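Local coordinates for NAD-dependent epimerase/dehydratase domain-containing protein (Ruegeria pomeroyi DSS-3, PDB 3IUS) that is of unknown function but probably binds NAD(P) as an atypical member of the short-chain dehydrogenase/reductase superfamily, at residues L52-E57 and L81-D86; H147-A152 and A189-A194; V255-I260 and V266-P271. All coordinates share one frame; numbering follows the deposited sequence.

The three contacts follow the order of the chain without overlap, contact 1 within 52-86, contact 2 within 147-194 and contact 3 within 255-271. Contacts 1 and 2 both reach the large parallel sheet, at strands 49-53 and 146-155, yet their centres lie about 23 Å apart. Contact 3 is on the other side of the chain's centre from contact 1, about 33 Å away between centres. Contacts 2 and 3 touch, with centres about 10 Å apart: helix 185-197 turns Val-191 to strand 146-155 and also packs against Val-266, while Gln-190 NE2 probably hydrogen-bonds Arg-267 O. This helix thus couples the sheet of the presumed nucleotide-binding domain to the loop 266-271 that precedes the last helix, 273-282.

Contact 1 of 3, residues L52-E57 and L81-D86; sequences LLWPGE and LAALGD
Trp-54 reaches across from just beyond strand 49-53 to Ala-83 and Leu-84 of helix 79-90, and the meeting is apolar throughout, with no hydrogen bond between 52-57 and 81-86. The benzo half of the indole does the touching. Ala-83 presents its methyl at the ring edge, close to the ring plane, with CB 3.6 Å from Trp-54 CZ2 and 4.0 Å from Trp-54 CH2. Leu-84 contributes one branch: its CD1 lies 4.0 Å from Trp-54 CZ2 and approaches the ring obliquely, while the two side chains run past each other in opposite directions. A single ring carbon, CZ2, is therefore shared by both helix residues. The interface is small, about 99 Å² in all, and half of it belongs to the tryptophan.

Trp-54 has CG opposite its own nitrogen (chi1 -167°), which swings the indole out from the chain toward the helix. The peptide bond between Trp-54 and Pro-55 is cis, turning the chain directly after Trp-54. The hydrogen bond from Gly-85 N to Leu-81 O, 2.8 Å long, is local to the helix.

Outside the two segments, Trp-54 also touches Pro-59, and Leu-84 touches Glu-58. Strand 49-53 pairs with strand 30-35, and Trp-54 continues that backbone bonding to Ser-35. Helix 79-90, which also packs against helix 126-140, lies between strands 66-69 and 97-103 in the chain, as the helical link of a beta-alpha-beta unit in the Rossmann-type sheet.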
ATOM      1  N   LEU A  52      -6.702  12.440 -15.032  1.00 20.89           N
ATOM      2  CA  LEU A  52      -6.142  13.783 -15.005  1.00 21.10           C
ATOM      3  C   LEU A  52      -4.626  13.707 -15.032  1.00 21.08           C
ATOM      4  O   LEU A  52      -4.029  12.885 -14.338  1.00 23.03           O
ATOM      5  CB  LEU A  52      -6.576  14.528 -13.744  1.00 22.13           C
ATOM      6  CG  LEU A  52      -7.984  15.106 -13.667  1.00 27.56           C
ATOM      7  CD1 LEU A  52      -8.147  15.850 -12.355  1.00 26.16           C
ATOM      8  CD2 LEU A  52      -8.232  16.032 -14.846  1.00 28.10           C
ATOM      9  N   LEU A  53      -4.006  14.573 -15.825  1.00 21.47           N
ATOM     10  CA  LEU A  53      -2.557  14.676 -15.851  1.00 25.05           C
ATOM     11  C   LEU A  53      -2.100  15.661 -14.779  1.00 22.60           C
ATOM     12  O   LEU A  53      -2.527  16.813 -14.771  1.00 24.59           O
ATOM     13  CB  LEU A  53      -2.080  15.131 -17.233  1.00 25.29           C
ATOM     14  CG  LEU A  53      -0.578  15.110 -17.523  1.00 27.77           C
ATOM     15  CD1 LEU A  53       0.000  13.717 -17.313  1.00 27.08           C
ATOM     16  CD2 LEU A  53      -0.323  15.596 -18.942  1.00 24.02           C
ATOM     17  N   TRP A  54      -1.245  15.197 -13.871  1.00 20.93           N
ATOM     18  CA  TRP A  54      -0.734  16.037 -12.787  1.00 21.83           C
ATOM     19  C   TRP A  54       0.615  15.514 -12.282  1.00 25.02           C
ATOM     20  O   TRP A  54       0.733  14.335 -11.945  1.00 25.81           O
ATOM     21  CB  TRP A  54      -1.756  16.109 -11.645  1.00 22.76           C
ATOM     22  CG  TRP A  54      -1.450  17.174 -10.642  1.00 25.26           C
ATOM     23  CD1 TRP A  54      -1.638  18.517 -10.791  1.00 29.50           C
ATOM     24  CD2 TRP A  54      -0.896  16.988  -9.335  1.00 34.17           C
ATOM     25  NE1 TRP A  54      -1.237  19.179  -9.657  1.00 34.97           N
ATOM     26  CE2 TRP A  54      -0.776  18.264  -8.748  1.00 39.18           C
ATOM     27  CE3 TRP A  54      -0.484  15.868  -8.605  1.00 36.36           C
ATOM     28  CZ2 TRP A  54      -0.264  18.450  -7.465  1.00 45.63           C
ATOM     29  CZ3 TRP A  54       0.025  16.056  -7.332  1.00 45.30           C
ATOM     30  CH2 TRP A  54       0.133  17.337  -6.776  1.00 47.25           C
ATOM     31  N   PRO A  55       1.643  16.382 -12.212  1.00 25.98           N
ATOM     32  CA  PRO A  55       1.712  17.832 -12.453  1.00 24.30           C
ATOM     33  C   PRO A  55       1.160  18.310 -13.789  1.00 26.28           C
ATOM     34  O   PRO A  55       1.268  17.633 -14.811  1.00 28.64           O
ATOM     35  CB  PRO A  55       3.216  18.120 -12.392  1.00 24.76           C
ATOM     36  CG  PRO A  55       3.744  17.093 -11.480  1.00 28.99           C
ATOM     37  CD  PRO A  55       2.942  15.856 -11.754  1.00 26.09           C
ATOM     38  N   GLY A  56       0.583  19.505 -13.762  1.00 26.10           N
ATOM     39  CA  GLY A  56      -0.002  20.124 -14.934  1.00 26.47           C
ATOM     40  C   GLY A  56      -1.001  21.149 -14.438  1.00 27.59           C
ATOM     41  O   GLY A  56      -0.656  22.012 -13.630  1.00 27.10           O
ATOM     42  N   GLU A  57      -2.240  21.054 -14.904  1.00 30.09           N
ATOM     43  CA  GLU A  57      -3.288  21.893 -14.353  1.00 35.70           C
ATOM     44  C   GLU A  57      -3.641  21.395 -12.960  1.00 33.57           C
ATOM     45  O   GLU A  57      -3.516  20.211 -12.663  1.00 26.70           O
ATOM     46  CB  GLU A  57      -4.523  21.912 -15.256  1.00 44.02           C
ATOM     47  CG  GLU A  57      -4.339  22.717 -16.539  1.00 52.68           C
ATOM     48  CD  GLU A  57      -3.817  24.132 -16.290  1.00 58.53           C
ATOM     49  OE1 GLU A  57      -3.975  24.649 -15.158  1.00 58.52           O
ATOM     50  OE2 GLU A  57      -3.246  24.726 -17.232  1.00 61.03           O
ATOM     51  N   LEU A  81       0.301  17.787  -0.534  1.00 20.60           N
ATOM     52  CA  LEU A  81       0.187  18.900   0.406  1.00 19.28           C
ATOM     53  C   LEU A  81       1.092  20.058  -0.011  1.00 18.03           C
ATOM     54  O   LEU A  81       0.753  21.221   0.183  1.00 24.53           O
ATOM     55  CB  LEU A  81       0.524  18.449   1.831  1.00 17.36           C
ATOM     56  CG  LEU A  81      -0.485  17.539   2.538  1.00 18.50           C
ATOM     57  CD1 LEU A  81       0.051  17.083   3.890  1.00 19.63           C
ATOM     58  CD2 LEU A  81      -1.828  18.238   2.696  1.00 19.64           C
ATOM     59  N   ALA A  82       2.247  19.742  -0.585  1.00 19.22           N
ATOM     60  CA  ALA A  82       3.185  20.781  -1.002  1.00 21.16           C
ATOM     61  C   ALA A  82       2.572  21.675  -2.081  1.00 25.65           C
ATOM     62  O   ALA A  82       2.803  22.884  -2.106  1.00 24.82           O
ATOM     63  CB  ALA A  82       4.491  20.160  -1.494  1.00 23.70           C
ATOM     64  N   ALA A  83       1.772  21.076  -2.959  1.00 24.27           N
ATOM     65  CA  ALA A  83       1.198  21.800  -4.087  1.00 26.12           C
ATOM     66  C   ALA A  83      -0.205  22.329  -3.801  1.00 25.56           C
ATOM     67  O   ALA A  83      -0.627  23.326  -4.383  1.00 33.19           O
ATOM     68  CB  ALA A  83       1.185  20.917  -5.334  1.00 28.43           C
ATOM     69  N   LEU A  84      -0.923  21.663  -2.904  1.00 25.97           N
ATOM     70  CA  LEU A  84      -2.348  21.924  -2.742  1.00 27.50           C
ATOM     71  C   LEU A  84      -2.800  21.982  -1.287  1.00 23.73           C
ATOM     72  O   LEU A  84      -3.996  22.027  -1.012  1.00 25.55           O
ATOM     73  CB  LEU A  84      -3.153  20.851  -3.477  1.00 30.36           C
ATOM     74  CG  LEU A  84      -3.219  20.966  -5.001  1.00 33.98           C
ATOM     75  CD1 LEU A  84      -3.603  19.633  -5.623  1.00 30.48           C
ATOM     76  CD2 LEU A  84      -4.202  22.054  -5.400  1.00 37.06           C
ATOM     77  N   GLY A  85      -1.845  21.974  -0.361  1.00 20.79           N
ATOM     78  CA  GLY A  85      -2.156  21.916   1.058  1.00 23.45           C
ATOM     79  C   GLY A  85      -3.063  23.034   1.536  1.00 21.87           C
ATOM     80  O   GLY A  85      -3.974  22.805   2.335  1.00 21.79           O
ATOM     81  N   ASP A  86      -2.813  24.244   1.044  1.00 25.11           N
ATOM     82  CA  ASP A  86      -3.624  25.407   1.399  1.00 30.15           C
ATOM     83  C   ASP A  86      -5.092  25.200   1.050  1.00 30.97           C
ATOM     84  O   ASP A  86      -5.976  25.503   1.850  1.00 28.58           O
ATOM     85  CB  ASP A  86      -3.108  26.663   0.687  1.00 36.00           C
ATOM     86  CG  ASP A  86      -1.846  27.225   1.322  1.00 45.91           C
ATOM     87  OD1 ASP A  86      -1.230  26.530   2.160  1.00 47.20           O
ATOM     88  OD2 ASP A  86      -1.472  28.368   0.983  1.00 51.65           O
TER

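Contact 2 of 3, residues H147-A152 and A189-A194; sequences HVFRLA and AQVLAA
Phe-149 of strand 146-155 lays one ring face beneath Leu-192 of helix 185-197 in a well-centred CH-pi contact. Leu-192 CD2 stands 3.7 Å from the centroid of the Phe-149 ring, only 12° off the ring normal, and the nearest ring carbon, CE2, is also 3.7 Å from that methyl. The bond leaving the Leu-192 backbone does not point at the strand; CD1 continues the line of the side chain (chi2 177°), and it is the side branch CD2 that lies over the ring.

Val-191 meets a different part of the same ring. Its CG1 comes in obliquely, 3.6 Å from Phe-149 CE1 and 3.7 Å from Phe-149 CD1. With CG1 set trans to the valine nitrogen (chi1 169°), this methyl is the branch that reaches the ring.

The fold explains the pairing: helix 185-197 joins strands 182-184 and 204-207, both parallel partners of strand 146-155, and packs on the sheet as in a Rossmann-type alpha/beta domain. Without the Phe-149 ring, as with an alanine here, the space between helix and strand is likely to be left unfilled, and Leu-192 CD2 and Val-191 CG1 to lose their aromatic partner. The ring also meets Tyr-205, their planes about 20° apart, and touches Trp-97 and Leu-101 of strand 97-103. Val-207 of strand 204-207 and Ser-195 of the same helix complete its surroundings.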
ATOM      1  N   HIS A 147      -7.384   9.475   7.596  1.00 15.09           N
ATOM      2  CA  HIS A 147      -7.176   8.096   7.983  1.00 15.58           C
ATOM      3  C   HIS A 147      -5.874   7.713   7.336  1.00 17.14           C
ATOM      4  O   HIS A 147      -5.665   8.013   6.167  1.00 15.07           O
ATOM      5  CB  HIS A 147      -8.311   7.206   7.468  1.00 14.96           C
ATOM      6  CG  HIS A 147      -9.668   7.655   7.917  1.00 17.98           C
ATOM      7  ND1 HIS A 147     -10.291   8.768   7.394  1.00 18.96           N
ATOM      8  CD2 HIS A 147     -10.511   7.155   8.851  1.00 18.46           C
ATOM      9  CE1 HIS A 147     -11.461   8.933   7.987  1.00 18.32           C
ATOM     10  NE2 HIS A 147     -11.621   7.967   8.872  1.00 16.57           N
ATOM     11  N   VAL A 148      -4.990   7.102   8.115  1.00 14.61           N
ATOM     12  CA  VAL A 148      -3.696   6.668   7.609  1.00 14.61           C
ATOM     13  C   VAL A 148      -3.674   5.155   7.513  1.00 14.44           C
ATOM     14  O   VAL A 148      -4.025   4.455   8.465  1.00 14.71           O
ATOM     15  CB  VAL A 148      -2.547   7.138   8.521  1.00 15.87           C
ATOM     16  CG1 VAL A 148      -1.233   6.463   8.116  1.00 17.39           C
ATOM     17  CG2 VAL A 148      -2.420   8.662   8.481  1.00 16.97           C
ATOM     18  N   PHE A 149      -3.234   4.652   6.364  1.00 18.08           N
ATOM     19  CA  PHE A 149      -3.177   3.222   6.129  1.00 14.45           C
ATOM     20  C   PHE A 149      -1.745   2.831   5.861  1.00 14.82           C
ATOM     21  O   PHE A 149      -1.187   3.189   4.831  1.00 16.23           O
ATOM     22  CB  PHE A 149      -4.068   2.839   4.940  1.00 15.04           C
ATOM     23  CG  PHE A 149      -5.511   3.205   5.128  1.00 16.12           C
ATOM     24  CD1 PHE A 149      -6.390   2.315   5.723  1.00 14.47           C
ATOM     25  CD2 PHE A 149      -5.983   4.447   4.725  1.00 14.88           C
ATOM     26  CE1 PHE A 149      -7.717   2.656   5.913  1.00 21.16           C
ATOM     27  CE2 PHE A 149      -7.309   4.790   4.906  1.00 14.91           C
ATOM     28  CZ  PHE A 149      -8.175   3.890   5.499  1.00 14.72           C
ATOM     29  N   ARG A 150      -1.146   2.118   6.810  1.00 14.36           N
ATOM     30  CA  ARG A 150       0.226   1.668   6.668  1.00 15.38           C
ATOM     31  C   ARG A 150       0.234   0.325   5.957  1.00 16.79           C
ATOM     32  O   ARG A 150      -0.060  -0.719   6.542  1.00 14.00           O
ATOM     33  CB  ARG A 150       0.928   1.625   8.033  1.00 14.86           C
ATOM     34  CG  ARG A 150       0.837   2.980   8.757  1.00 16.56           C
ATOM     35  CD  ARG A 150       1.527   3.002  10.122  1.00 13.72           C
ATOM     36  NE  ARG A 150       1.561   4.365  10.656  1.00 13.78           N
ATOM     37  CZ  ARG A 150       1.676   4.672  11.947  1.00 20.13           C
ATOM     38  NH1 ARG A 150       1.761   3.705  12.855  1.00 15.78           N
ATOM     39  NH2 ARG A 150       1.697   5.945  12.329  1.00 19.21           N
ATOM     40  N   LEU A 151       0.562   0.379   4.672  1.00 16.08           N
ATOM     41  CA  LEU A 151       0.467  -0.778   3.793  1.00 14.51           C
ATOM     42  C   LEU A 151       1.716  -1.635   3.881  1.00 17.10           C
ATOM     43  O   LEU A 151       2.830  -1.121   3.921  1.00 17.90           O
ATOM     44  CB  LEU A 151       0.244  -0.328   2.346  1.00 14.83           C
ATOM     45  CG  LEU A 151      -0.948   0.581   2.048  1.00 19.50           C
ATOM     46  CD1 LEU A 151      -0.995   0.948   0.564  1.00 23.99           C
ATOM     47  CD2 LEU A 151      -2.249  -0.077   2.476  1.00 14.82           C
ATOM     48  N   ALA A 152       1.519  -2.945   3.927  1.00 16.10           N
ATOM     49  CA  ALA A 152       2.627  -3.877   3.821  1.00 14.47           C
ATOM     50  C   ALA A 152       3.019  -3.999   2.350  1.00 14.64           C
ATOM     51  O   ALA A 152       2.524  -3.254   1.498  1.00 14.85           O
ATOM     52  CB  ALA A 152       2.234  -5.230   4.407  1.00 15.62           C
ATOM     53  N   ALA A 189      -8.297  -3.041  -0.893  1.00 17.29           N
ATOM     54  CA  ALA A 189      -9.546  -2.473  -1.395  1.00 20.24           C
ATOM     55  C   ALA A 189     -10.671  -2.625  -0.367  1.00 16.10           C
ATOM     56  O   ALA A 189     -11.466  -1.705  -0.160  1.00 18.93           O
ATOM     57  CB  ALA A 189      -9.930  -3.116  -2.723  1.00 20.49           C
ATOM     58  N   GLN A 190     -10.716  -3.787   0.282  1.00 16.51           N
ATOM     59  CA  GLN A 190     -11.687  -4.055   1.335  1.00 19.59           C
ATOM     60  C   GLN A 190     -11.563  -3.055   2.474  1.00 16.35           C
ATOM     61  O   GLN A 190     -12.555  -2.488   2.939  1.00 14.68           O
ATOM     62  CB  GLN A 190     -11.493  -5.463   1.900  1.00 22.96           C
ATOM     63  CG  GLN A 190     -12.199  -6.560   1.137  1.00 27.58           C
ATOM     64  CD  GLN A 190     -12.509  -7.753   2.024  1.00 30.39           C
ATOM     65  OE1 GLN A 190     -13.668  -8.027   2.330  1.00 35.67           O
ATOM     66  NE2 GLN A 190     -11.470  -8.455   2.458  1.00 24.49           N
ATOM     67  N   VAL A 191     -10.334  -2.860   2.937  1.00 19.63           N
ATOM     68  CA  VAL A 191     -10.070  -1.952   4.047  1.00 21.28           C
ATOM     69  C   VAL A 191     -10.480  -0.516   3.717  1.00 17.16           C
ATOM     70  O   VAL A 191     -11.177   0.148   4.500  1.00 16.41           O
ATOM     71  CB  VAL A 191      -8.581  -2.006   4.461  1.00 16.49           C
ATOM     72  CG1 VAL A 191      -8.243  -0.869   5.423  1.00 15.18           C
ATOM     73  CG2 VAL A 191      -8.252  -3.365   5.076  1.00 16.23           C
ATOM     74  N   LEU A 192     -10.051  -0.039   2.554  1.00 14.83           N
ATOM     75  CA  LEU A 192     -10.380   1.313   2.115  1.00 18.69           C
ATOM     76  C   LEU A 192     -11.888   1.507   2.057  1.00 21.07           C
ATOM     77  O   LEU A 192     -12.428   2.488   2.587  1.00 16.20           O
ATOM     78  CB  LEU A 192      -9.737   1.606   0.755  1.00 18.57           C
ATOM     79  CG  LEU A 192      -8.213   1.731   0.810  1.00 20.28           C
ATOM     80  CD1 LEU A 192      -7.604   1.949  -0.588  1.00 15.66           C
ATOM     81  CD2 LEU A 192      -7.815   2.852   1.767  1.00 16.84           C
ATOM     82  N   ALA A 193     -12.573   0.557   1.430  1.00 17.68           N
ATOM     83  CA  ALA A 193     -14.025   0.607   1.350  1.00 21.74           C
ATOM     84  C   ALA A 193     -14.643   0.611   2.749  1.00 18.46           C
ATOM     85  O   ALA A 193     -15.534   1.420   3.040  1.00 20.76           O
ATOM     86  CB  ALA A 193     -14.557  -0.554   0.513  1.00 17.25           C
ATOM     87  N   ALA A 194     -14.155  -0.269   3.622  1.00 17.04           N
ATOM     88  CA  ALA A 194     -14.686  -0.353   4.985  1.00 21.91           C
ATOM     89  C   ALA A 194     -14.507   0.958   5.747  1.00 20.15           C
ATOM     90  O   ALA A 194     -15.414   1.414   6.454  1.00 18.84           O
ATOM     91  CB  ALA A 194     -14.035  -1.504   5.746  1.00 15.97           C
TER

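Contact 3 of 3, residues V255-I260 and V266-P271; sequences VRNDRI and VRLKYP
Ile-260 and Val-266 are joined by the one hydrogen bond of this contact, where the short helix 258-262 gives way to the loop before helix 273-282, packed against helix 185-197 of the Rossmann-type domain. Val-266 N donates to Ile-260 O at 3.1 Å with an N-H...O angle of 156°, approaching from a position tilted 21° out of the carbonyl plane. The same oxygen is packed by the valine side chain, Val-266 CB being 3.4 Å from Ile-260 O.

Beyond this backbone link, Leu-268 directs its two methyls to different partners. CD2 lies 4.4 Å from Ile-260 CD1, a loose apolar approach, whereas CD1 is 3.9 Å from Asn-257 ND2, the leucine and asparagine side chains crossing at a slant. Asn-257 has CG between its nitrogen and carbonyl carbon (chi1 62°), bringing the amide toward the loop.

That amide is fixed from outside: ND2 is hydrogen-bonded to Asp-210 OD1 and Cys-208 O, and OD1 to Lys-261 NZ, so the methyl of Leu-268 packs against a nitrogen whose polar needs are met by others. Helix 185-197 backs the contact, with Val-191 against Ile-260 and Ala-194 against Val-266. Its Asp-187 anchors the loop past Leu-268 with both carboxylate oxygens, OD1 bonded to Lys-269 N and OD2 to Tyr-270 N.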
ATOM      1  N   VAL A 255       3.859  -7.169  12.170  1.00 12.80           N
ATOM      2  CA  VAL A 255       2.867  -6.107  12.301  1.00 15.87           C
ATOM      3  C   VAL A 255       1.484  -6.668  12.590  1.00 16.76           C
ATOM      4  O   VAL A 255       0.992  -7.526  11.857  1.00 14.17           O
ATOM      5  CB  VAL A 255       2.803  -5.245  11.017  1.00 15.09           C
ATOM      6  CG1 VAL A 255       1.845  -4.073  11.210  1.00 18.67           C
ATOM      7  CG2 VAL A 255       4.209  -4.759  10.626  1.00 15.06           C
ATOM      8  N   ARG A 256       0.852  -6.153  13.648  1.00 12.60           N
ATOM      9  CA  ARG A 256      -0.503  -6.541  14.031  1.00 18.26           C
ATOM     10  C   ARG A 256      -1.528  -5.886  13.106  1.00 13.22           C
ATOM     11  O   ARG A 256      -1.370  -4.730  12.714  1.00 14.57           O
ATOM     12  CB  ARG A 256      -0.810  -6.121  15.480  1.00 13.85           C
ATOM     13  CG  ARG A 256       0.040  -6.768  16.568  1.00 12.22           C
ATOM     14  CD  ARG A 256      -0.242  -8.263  16.730  1.00 17.58           C
ATOM     15  NE  ARG A 256       0.505  -8.825  17.858  1.00 19.23           N
ATOM     16  CZ  ARG A 256       0.747 -10.123  18.037  1.00 16.48           C
ATOM     17  NH1 ARG A 256       0.295 -11.009  17.166  1.00 12.96           N
ATOM     18  NH2 ARG A 256       1.434 -10.533  19.097  1.00 15.63           N
ATOM     19  N   ASN A 257      -2.576  -6.626  12.773  1.00 12.68           N
ATOM     20  CA  ASN A 257      -3.640  -6.136  11.899  1.00 16.39           C
ATOM     21  C   ASN A 257      -5.008  -6.233  12.572  1.00 18.27           C
ATOM     22  O   ASN A 257      -6.022  -6.413  11.901  1.00 16.03           O
ATOM     23  CB  ASN A 257      -3.653  -6.925  10.581  1.00 13.85           C
ATOM     24  CG  ASN A 257      -3.929  -8.405  10.789  1.00 22.10           C
ATOM     25  OD1 ASN A 257      -4.282  -8.829  11.890  1.00 16.17           O
ATOM     26  ND2 ASN A 257      -3.746  -9.204   9.732  1.00 13.00           N
ATOM     27  N   ASP A 258      -5.027  -6.105  13.896  1.00 20.56           N
ATOM     28  CA  ASP A 258      -6.257  -6.266  14.677  1.00 14.04           C
ATOM     29  C   ASP A 258      -7.272  -5.155  14.429  1.00 19.43           C
ATOM     30  O   ASP A 258      -8.479  -5.406  14.351  1.00 16.58           O
ATOM     31  CB  ASP A 258      -5.929  -6.334  16.180  1.00 12.32           C
ATOM     32  CG  ASP A 258      -4.893  -7.399  16.507  1.00 16.92           C
ATOM     33  OD1 ASP A 258      -5.035  -8.537  16.024  1.00 22.06           O
ATOM     34  OD2 ASP A 258      -3.944  -7.100  17.254  1.00 20.97           O
ATOM     35  N   ARG A 259      -6.775  -3.932  14.296  1.00 14.97           N
ATOM     36  CA  ARG A 259      -7.629  -2.760  14.155  0.50 17.86           C
ATOM     37  C   ARG A 259      -8.577  -2.849  12.953  1.00 17.85           C
ATOM     38  O   ARG A 259      -9.761  -2.538  13.061  1.00 18.14           O
ATOM     39  CB  ARG A 259      -6.766  -1.502  14.072  0.50 16.76           C
ATOM     40  CG  ARG A 259      -7.405  -0.282  14.701  0.50 16.69           C
ATOM     41  CD  ARG A 259      -6.361   0.650  15.292  0.50 12.99           C
ATOM     42  NE  ARG A 259      -5.408  -0.067  16.131  0.50 28.28           N
ATOM     43  CZ  ARG A 259      -4.760   0.469  17.160  0.50 26.34           C
ATOM     44  NH1 ARG A 259      -3.907  -0.268  17.860  0.50 22.29           N
ATOM     45  NH2 ARG A 259      -4.972   1.734  17.498  0.50 26.12           N
ATOM     46  N   ILE A 260      -8.055  -3.272  11.803  1.00 13.06           N
ATOM     47  CA  ILE A 260      -8.899  -3.341  10.613  1.00 14.30           C
ATOM     48  C   ILE A 260      -9.985  -4.401  10.786  1.00 16.70           C
ATOM     49  O   ILE A 260     -11.074  -4.283  10.225  1.00 18.04           O
ATOM     50  CB  ILE A 260      -8.091  -3.617   9.321  1.00 13.39           C
ATOM     51  CG1 ILE A 260      -7.298  -4.910   9.465  1.00 15.25           C
ATOM     52  CG2 ILE A 260      -7.194  -2.415   8.976  1.00 14.48           C
ATOM     53  CD1 ILE A 260      -6.552  -5.340   8.197  1.00 13.40           C
ATOM     54  N   VAL A 266     -13.366  -5.837   8.748  1.00 13.31           N
ATOM     55  CA  VAL A 266     -12.744  -6.495   7.606  1.00 13.94           C
ATOM     56  C   VAL A 266     -12.401  -7.949   7.902  1.00 13.28           C
ATOM     57  O   VAL A 266     -11.889  -8.275   8.970  1.00 14.96           O
ATOM     58  CB  VAL A 266     -11.464  -5.756   7.158  1.00 16.01           C
ATOM     59  CG1 VAL A 266     -10.616  -6.649   6.247  1.00 15.70           C
ATOM     60  CG2 VAL A 266     -11.827  -4.451   6.466  1.00 20.51           C
ATOM     61  N   ARG A 267     -12.694  -8.819   6.943  1.00 14.63           N
ATOM     62  CA  ARG A 267     -12.272 -10.201   7.021  1.00 16.78           C
ATOM     63  C   ARG A 267     -11.430 -10.508   5.788  1.00 17.19           C
ATOM     64  O   ARG A 267     -11.925 -10.494   4.662  1.00 18.45           O
ATOM     65  CB  ARG A 267     -13.478 -11.142   7.122  1.00 20.08           C
ATOM     66  CG  ARG A 267     -13.089 -12.586   7.340  1.00 25.87           C
ATOM     67  CD  ARG A 267     -14.222 -13.434   7.920  1.00 30.01           C
ATOM     68  NE  ARG A 267     -13.695 -14.706   8.406  1.00 23.89           N
ATOM     69  CZ  ARG A 267     -13.281 -15.687   7.610  1.00 25.20           C
ATOM     70  NH1 ARG A 267     -12.798 -16.808   8.126  1.00 21.92           N
ATOM     71  NH2 ARG A 267     -13.357 -15.549   6.293  1.00 25.46           N
ATOM     72  N   LEU A 268     -10.145 -10.764   6.011  1.00 16.57           N
ATOM     73  CA  LEU A 268      -9.197 -10.962   4.923  1.00 18.71           C
ATOM     74  C   LEU A 268      -9.603 -12.076   3.959  1.00 17.57           C
ATOM     75  O   LEU A 268      -9.941 -13.187   4.376  1.00 17.13           O
ATOM     76  CB  LEU A 268      -7.805 -11.252   5.481  1.00 15.75           C
ATOM     77  CG  LEU A 268      -7.145 -10.203   6.376  1.00 17.82           C
ATOM     78  CD1 LEU A 268      -5.745 -10.691   6.778  1.00 18.71           C
ATOM     79  CD2 LEU A 268      -7.088  -8.849   5.672  1.00 16.43           C
ATOM     80  N   LYS A 269      -9.568 -11.761   2.668  1.00 15.55           N
ATOM     81  CA  LYS A 269      -9.804 -12.745   1.615  1.00 14.42           C
ATOM     82  C   LYS A 269      -8.595 -13.654   1.511  1.00 15.00           C
ATOM     83  O   LYS A 269      -8.715 -14.842   1.200  1.00 19.17           O
ATOM     84  CB  LYS A 269     -10.009 -12.058   0.263  1.00 20.45           C
ATOM     85  CG  LYS A 269     -11.286 -11.253   0.121  1.00 30.22           C
ATOM     86  CD  LYS A 269     -11.276 -10.471  -1.191  1.00 39.44           C
ATOM     87  CE  LYS A 269     -12.676 -10.034  -1.607  1.00 44.62           C
ATOM     88  NZ  LYS A 269     -13.257  -8.998  -0.705  1.00 47.68           N
ATOM     89  N   TYR A 270      -7.423 -13.083   1.751  1.00 17.36           N
ATOM     90  CA  TYR A 270      -6.177 -13.834   1.646  1.00 18.39           C
ATOM     91  C   TYR A 270      -5.332 -13.622   2.900  1.00 14.04           C
ATOM     92  O   TYR A 270      -4.433 -12.789   2.919  1.00 14.08           O
ATOM     93  CB  TYR A 270      -5.398 -13.430   0.392  1.00 19.47           C
ATOM     94  CG  TYR A 270      -6.216 -13.481  -0.882  1.00 18.75           C
ATOM     95  CD1 TYR A 270      -6.522 -14.695  -1.485  1.00 18.10           C
ATOM     96  CD2 TYR A 270      -6.666 -12.317  -1.489  1.00 18.62           C
ATOM     97  CE1 TYR A 270      -7.271 -14.747  -2.654  1.00 20.83           C
ATOM     98  CE2 TYR A 270      -7.416 -12.360  -2.658  1.00 19.81           C
ATOM     99  CZ  TYR A 270      -7.710 -13.577  -3.236  1.00 21.05           C
ATOM    100  OH  TYR A 270      -8.452 -13.618  -4.397  1.00 25.28           O
ATOM    101  N   PRO A 271      -5.626 -14.387   3.961  1.00 19.49           N
ATOM    102  CA  PRO A 271      -4.971 -14.251   5.270  1.00 19.15           C
ATOM    103  C   PRO A 271      -3.473 -14.527   5.242  1.00 13.68           C
ATOM    104  O   PRO A 271      -2.752 -14.077   6.128  1.00 13.55           O
ATOM    105  CB  PRO A 271      -5.683 -15.312   6.125  1.00 22.48           C
ATOM    106  CG  PRO A 271      -6.292 -16.247   5.125  1.00 18.55           C
ATOM    107  CD  PRO A 271      -6.725 -15.361   4.015  1.00 16.73           C
TER